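Local atomic coordinates of sugar kinase MJ0406 (Methanococcus jannaschii, PDB entry 2C4E), a protein that catalyses the ATP-dependent phosphorylation of nucleosides, preferring inosine, guanosine and cytidine, to give nucleoside monophosphates. Residues Lys7-Gly12 and Phe129-Val134; Pro232-Gly237 and Gly270-Ser275. One frame throughout, in Å; residues are numbered along the deposited sequence.

In the fold
Contact 1 lies in the interior of the main sheet, where strand 7-11 runs beside strand 131-136; contact 2 is more peripheral, with loop 232-237 resting on helix 263-277. Their centres are 25 Å apart and their nearest atoms about 11 Å, so they do not touch. Helix 245-258 bridges the gap: Leu254 and Val258 meet Ile8 of contact 1, while Ser248 meets Thr273 and Ala274 on the helix of contact 2. This helix carries Asp247, the inferred proton acceptor, and Arg250, the inferred transition-state stabiliser. Measured between side chains, Arg250 lies about 9 Å from Ile8 and about 10 Å from Ala271. The side chain of Pro232 is about 6 Å from the ATP-binding Gly219.

Contact 1: Lys7-Gly12 and Phe129-Val134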
loop_
_atom_site.group_PDB
_atom_site.type_symbol
_atom_site.label_atom_id
_atom_site.label_comp_id
_atom_site.label_asym_id
_atom_site.label_seq_id
_atom_site.Cartn_x
_atom_site.Cartn_y
_atom_site.Cartn_z
ATOM N N LYS A 7 -5.824 31.263 17.870
ATOM C CA LYS A 7 -5.420 30.369 16.823
ATOM C C LYS A 7 -4.961 29.097 17.537
ATOM O O LYS A 7 -4.712 29.080 18.736
ATOM C CB LYS A 7 -4.310 31.042 16.006
ATOM C CG LYS A 7 -3.848 30.397 14.675
ATOM C CD LYS A 7 -2.976 31.376 13.861
ATOM C CE LYS A 7 -2.817 30.974 12.385
ATOM N NZ LYS A 7 -1.895 31.885 11.619
ATOM N N ILE A 8 -4.905 28.024 16.784
ATOM C CA ILE A 8 -4.472 26.746 17.302
ATOM C C ILE A 8 -3.413 26.192 16.373
ATOM O O ILE A 8 -3.593 26.203 15.162
ATOM C CB ILE A 8 -5.659 25.762 17.367
ATOM C CG1 ILE A 8 -6.748 26.330 18.282
ATOM C CG2 ILE A 8 -5.180 24.390 17.861
ATOM C CD1 ILE A 8 -8.015 25.508 18.334
ATOM N N THR A 9 -2.315 25.725 16.955
ATOM C CA THR A 9 -1.270 25.006 16.251
ATOM C C THR A 9 -1.517 23.519 16.431
ATOM O O THR A 9 -1.756 23.070 17.543
ATOM C CB THR A 9 0.099 25.333 16.864
ATOM O OG1 THR A 9 0.363 26.746 16.786
ATOM C CG2 THR A 9 1.211 24.668 16.056
ATOM N N CYS A 10 -1.537 22.768 15.338
ATOM C CA CYS A 10 -1.621 21.318 15.389
ATOM C C CYS A 10 -0.308 20.726 14.941
ATOM O O CYS A 10 0.171 21.055 13.865
ATOM C CB CYS A 10 -2.709 20.809 14.464
ATOM S SG CYS A 10 -4.349 21.347 14.981
ATOM N N VAL A 11 0.257 19.862 15.776
ATOM C CA VAL A 11 1.558 19.270 15.558
ATOM C C VAL A 11 1.354 17.772 15.376
ATOM O O VAL A 11 0.639 17.112 16.141
ATOM C CB VAL A 11 2.493 19.499 16.776
ATOM C CG1 VAL A 11 3.814 18.788 16.586
ATOM C CG2 VAL A 11 2.703 20.988 17.028
ATOM N N GLY A 12 1.961 17.232 14.341
ATOM C CA GLY A 12 1.941 15.802 14.130
ATOM C C GLY A 12 1.698 15.451 12.677
ATOM O O GLY A 12 1.948 16.241 11.769
ATOM N N PHE A 129 5.768 29.097 19.559
ATOM C CA PHE A 129 4.401 29.134 19.109
ATOM C C PHE A 129 3.769 30.386 19.669
ATOM O O PHE A 129 3.990 30.731 20.832
ATOM C CB PHE A 129 3.657 27.905 19.646
ATOM C CG PHE A 129 4.246 26.590 19.197
ATOM C CD1 PHE A 129 4.063 26.157 17.907
ATOM C CD2 PHE A 129 4.984 25.802 20.062
ATOM C CE1 PHE A 129 4.590 24.949 17.487
ATOM C CE2 PHE A 129 5.512 24.599 19.622
ATOM C CZ PHE A 129 5.293 24.186 18.343
ATOM N N ASN A 130 2.988 31.076 18.845
ATOM C CA ASN A 130 2.305 32.275 19.281
ATOM C C ASN A 130 0.804 32.087 19.354
ATOM O O ASN A 130 0.055 33.065 19.429
ATOM C CB ASN A 130 2.641 33.439 18.330
ATOM C CG ASN A 130 4.118 33.771 18.322
ATOM O OD1 ASN A 130 4.697 34.073 17.260
ATOM N ND2 ASN A 130 4.743 33.742 19.500
ATOM N N THR A 131 0.371 30.832 19.357
ATOM C CA THR A 131 -1.042 30.489 19.368
ATOM C C THR A 131 -1.595 30.280 20.779
ATOM O O THR A 131 -0.855 30.056 21.722
ATOM C CB THR A 131 -1.249 29.202 18.550
ATOM O OG1 THR A 131 -0.247 28.233 18.907
ATOM C CG2 THR A 131 -1.034 29.480 17.069
ATOM N N GLU A 132 -2.913 30.348 20.915
ATOM C CA GLU A 132 -3.547 30.115 22.210
ATOM C C GLU A 132 -3.401 28.675 22.670
ATOM O O GLU A 132 -3.259 28.437 23.855
ATOM C CB GLU A 132 -5.021 30.488 22.171
ATOM C CG GLU A 132 -5.201 31.987 22.337
ATOM C CD GLU A 132 -6.608 32.477 22.140
ATOM O OE1 GLU A 132 -7.559 31.680 22.286
ATOM O OE2 GLU A 132 -6.739 33.693 21.868
ATOM N N ILE A 133 -3.501 27.743 21.728
ATOM C CA ILE A 133 -3.388 26.304 22.013
ATOM C C ILE A 133 -2.432 25.653 21.044
ATOM O O ILE A 133 -2.461 25.939 19.852
ATOM C CB ILE A 133 -4.750 25.584 21.918
ATOM C CG1 ILE A 133 -5.764 26.251 22.839
ATOM C CG2 ILE A 133 -4.563 24.100 22.241
ATOM C CD1 ILE A 133 -7.121 25.577 22.845
ATOM N N VAL A 134 -1.555 24.813 21.570
ATOM C CA VAL A 134 -0.735 23.930 20.771
ATOM C C VAL A 134 -1.278 22.527 21.019
ATOM O O VAL A 134 -1.191 22.002 22.140
ATOM C CB VAL A 134 0.748 24.037 21.187
ATOM C CG1 VAL A 134 1.571 22.984 20.513
ATOM C CG2 VAL A 134 1.269 25.443 20.873
#
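Thr9 and Thr131 meet hydroxyl to hydroxyl, their OG1 atoms 2.7 Å apart in a hydrogen bond, with the side chains crossing at about a right angle. A chi1 of 45° places Thr131 OG1 between its own backbone N and carbonyl carbon, while Thr131 CG2 packs 3.1 Å from Thr9 OG1. The same Thr9 hydroxyl also hydrogen-bonds Glu60 OE2, its strongest polar partner. On the other branch of Thr9, CG2 lies 3.7 Å from both CD1 and CE1 of Phe129. The backbone is also bonded here: Thr9 N donates to Ile133 O at 2.9 Å, with 164° at the hydrogen. The bridges Ile8-Ile133 and Thr9-Val134 are parallel, joining strands over a hundred residues apart in sequence, as in the central, Rossmann-like sheet of the ribokinase fold. Helix 245-258 covers the face bearing Ile8 and Ile133; helix 141-151 packs on Val11 and Val134. Toward Lys7 the fit slackens. From 129-134, Lys7 O receives two weak bonds, from Glu132 N at 3.1 Å and Ile133 N at 3.5 Å. In the conformer given, one of two, Lys7 CB and CG touch Thr131 CG2, both at 3.8 Å, and the chain then leads away; Lys7 and Glu132 are both partly exposed.

Contact 2: Pro232-Gly237 and Gly270-Ser275; sequences PCIKAG and GAATAS
Ile234 faces helix 263-277 with its two branches divided between successive turns. Chi1 of -64° sets CG1 beside the backbone N, where it lies 3.8 Å from Ala271 CB; CG2, anti to that N, is directed to Ser275 and comes 3.8 Å from its OG. The serine presents its CB to the loop, 3.3 Å from Ile234 O, and turns its hydroxyl back along the helix: OG donates to Ala272 O at 2.6 Å, the donor tilted 20° from the carbonyl plane. Arg296 NH1 is a second partner of this OG, on a buried residue. An alanine in place of Ile234 would probably open a gap against Ala271 CB and leave the Ser275 side chain with less apolar cover. Further along, Ala236 CB sits close to Ser275 O, at 3.1 Å. The backbones are linked through a water that accepts from Ile234 N at 3.0 Å and donates to Ala271 O at 2.8 Å. The contact thus lays the irregular segment following strand 228-231, outermost of its sheet within this chain, against a helix of the ribokinase fold, and Pro232, at its start, is near Gly219, consistent with a place at the border of the ATP site.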
loop_
_atom_site.group_PDB
_atom_site.type_symbol
_atom_site.label_atom_id
_atom_site.label_comp_id
_atom_site.label_asym_id
_atom_site.label_seq_id
_atom_site.Cartn_x
_atom_site.Cartn_y
_atom_site.Cartn_z
ATOM N N PRO A 232 -23.096 13.385 26.288
ATOM C CA PRO A 232 -23.677 12.292 25.513
ATOM C C PRO A 232 -23.084 12.221 24.115
ATOM O O PRO A 232 -22.461 13.179 23.624
ATOM C CB PRO A 232 -25.178 12.635 25.458
ATOM C CG PRO A 232 -25.360 13.865 26.292
ATOM C CD PRO A 232 -24.041 14.505 26.440
ATOM N N CYS A 233 -23.236 11.055 23.506
ATOM C CA CYS A 233 -22.989 10.887 22.091
ATOM C C CYS A 233 -24.134 11.563 21.343
ATOM O O CYS A 233 -25.279 11.502 21.786
ATOM C CB CYS A 233 -22.944 9.399 21.757
ATOM S SG CYS A 233 -22.467 9.047 20.055
ATOM N N ILE A 234 -23.821 12.222 20.231
ATOM C CA ILE A 234 -24.827 12.874 19.401
ATOM C C ILE A 234 -25.090 11.970 18.205
ATOM O O ILE A 234 -24.171 11.626 17.465
ATOM C CB ILE A 234 -24.351 14.278 18.941
ATOM C CG1 ILE A 234 -24.183 15.218 20.145
ATOM C CG2 ILE A 234 -25.318 14.873 17.919
ATOM C CD1 ILE A 234 -25.487 15.698 20.779
ATOM N N LYS A 235 -26.349 11.579 18.029
ATOM C CA LYS A 235 -26.726 10.651 16.963
ATOM C C LYS A 235 -26.443 11.225 15.571
ATOM O O LYS A 235 -26.867 12.339 15.241
ATOM C CB LYS A 235 -28.206 10.272 17.076
ATOM C CG LYS A 235 -28.541 9.436 18.303
ATOM C CD LYS A 235 -29.912 8.786 18.181
ATOM C CE LYS A 235 -30.350 8.157 19.494
ATOM N NZ LYS A 235 -31.398 7.114 19.297
ATOM N N ALA A 236 -25.710 10.456 14.768
ATOM C CA ALA A 236 -25.453 10.802 13.372
ATOM C C ALA A 236 -26.594 10.277 12.500
ATOM O O ALA A 236 -27.510 9.616 12.995
ATOM C CB ALA A 236 -24.123 10.216 12.923
ATOM N N GLY A 237 -26.533 10.573 11.204
ATOM C CA GLY A 237 -27.519 10.095 10.250
ATOM C C GLY A 237 -27.321 8.627 9.906
ATOM O O GLY A 237 -28.265 7.840 9.962
ATOM N N GLY A 270 -17.696 19.094 20.512
ATOM C CA GLY A 270 -16.873 17.985 20.062
ATOM C C GLY A 270 -17.728 16.807 19.602
ATOM O O GLY A 270 -17.534 16.253 18.510
ATOM N N ALA A 271 -18.700 16.457 20.435
ATOM C CA ALA A 271 -19.629 15.361 20.147
ATOM C C ALA A 271 -20.415 15.627 18.868
ATOM O O ALA A 271 -20.535 14.753 18.014
ATOM C CB ALA A 271 -20.573 15.164 21.302
ATOM N N ALA A 272 -20.937 16.839 18.729
ATOM C CA ALA A 272 -21.725 17.192 17.549
ATOM C C ALA A 272 -20.855 17.166 16.295
ATOM O O ALA A 272 -21.276 16.682 15.243
ATOM C CB ALA A 272 -22.359 18.539 17.729
ATOM N N THR A 273 -19.627 17.651 16.410
ATOM C CA THR A 273 -18.716 17.641 15.268
ATOM C C THR A 273 -18.429 16.233 14.799
ATOM O O THR A 273 -18.468 15.958 13.604
ATOM C CB THR A 273 -17.386 18.333 15.613
ATOM O OG1 THR A 273 -17.641 19.651 16.099
ATOM C CG2 THR A 273 -16.547 18.547 14.356
ATOM N N ALA A 274 -18.145 15.341 15.748
ATOM C CA ALA A 274 -17.850 13.944 15.454
ATOM C C ALA A 274 -19.000 13.244 14.764
ATOM O O ALA A 274 -18.780 12.325 13.971
ATOM C CB ALA A 274 -17.493 13.194 16.735
ATOM N N SER A 275 -20.225 13.679 15.058
ATOM C CA SER A 275 -21.417 13.074 14.471
ATOM C C SER A 275 -21.529 13.346 12.969
ATOM O O SER A 275 -22.182 12.585 12.261
ATOM C CB SER A 275 -22.684 13.546 15.199
ATOM O OG SER A 275 -23.058 14.864 14.824
HETATM O O HOH W 1 -20.997 12.185 19.095
#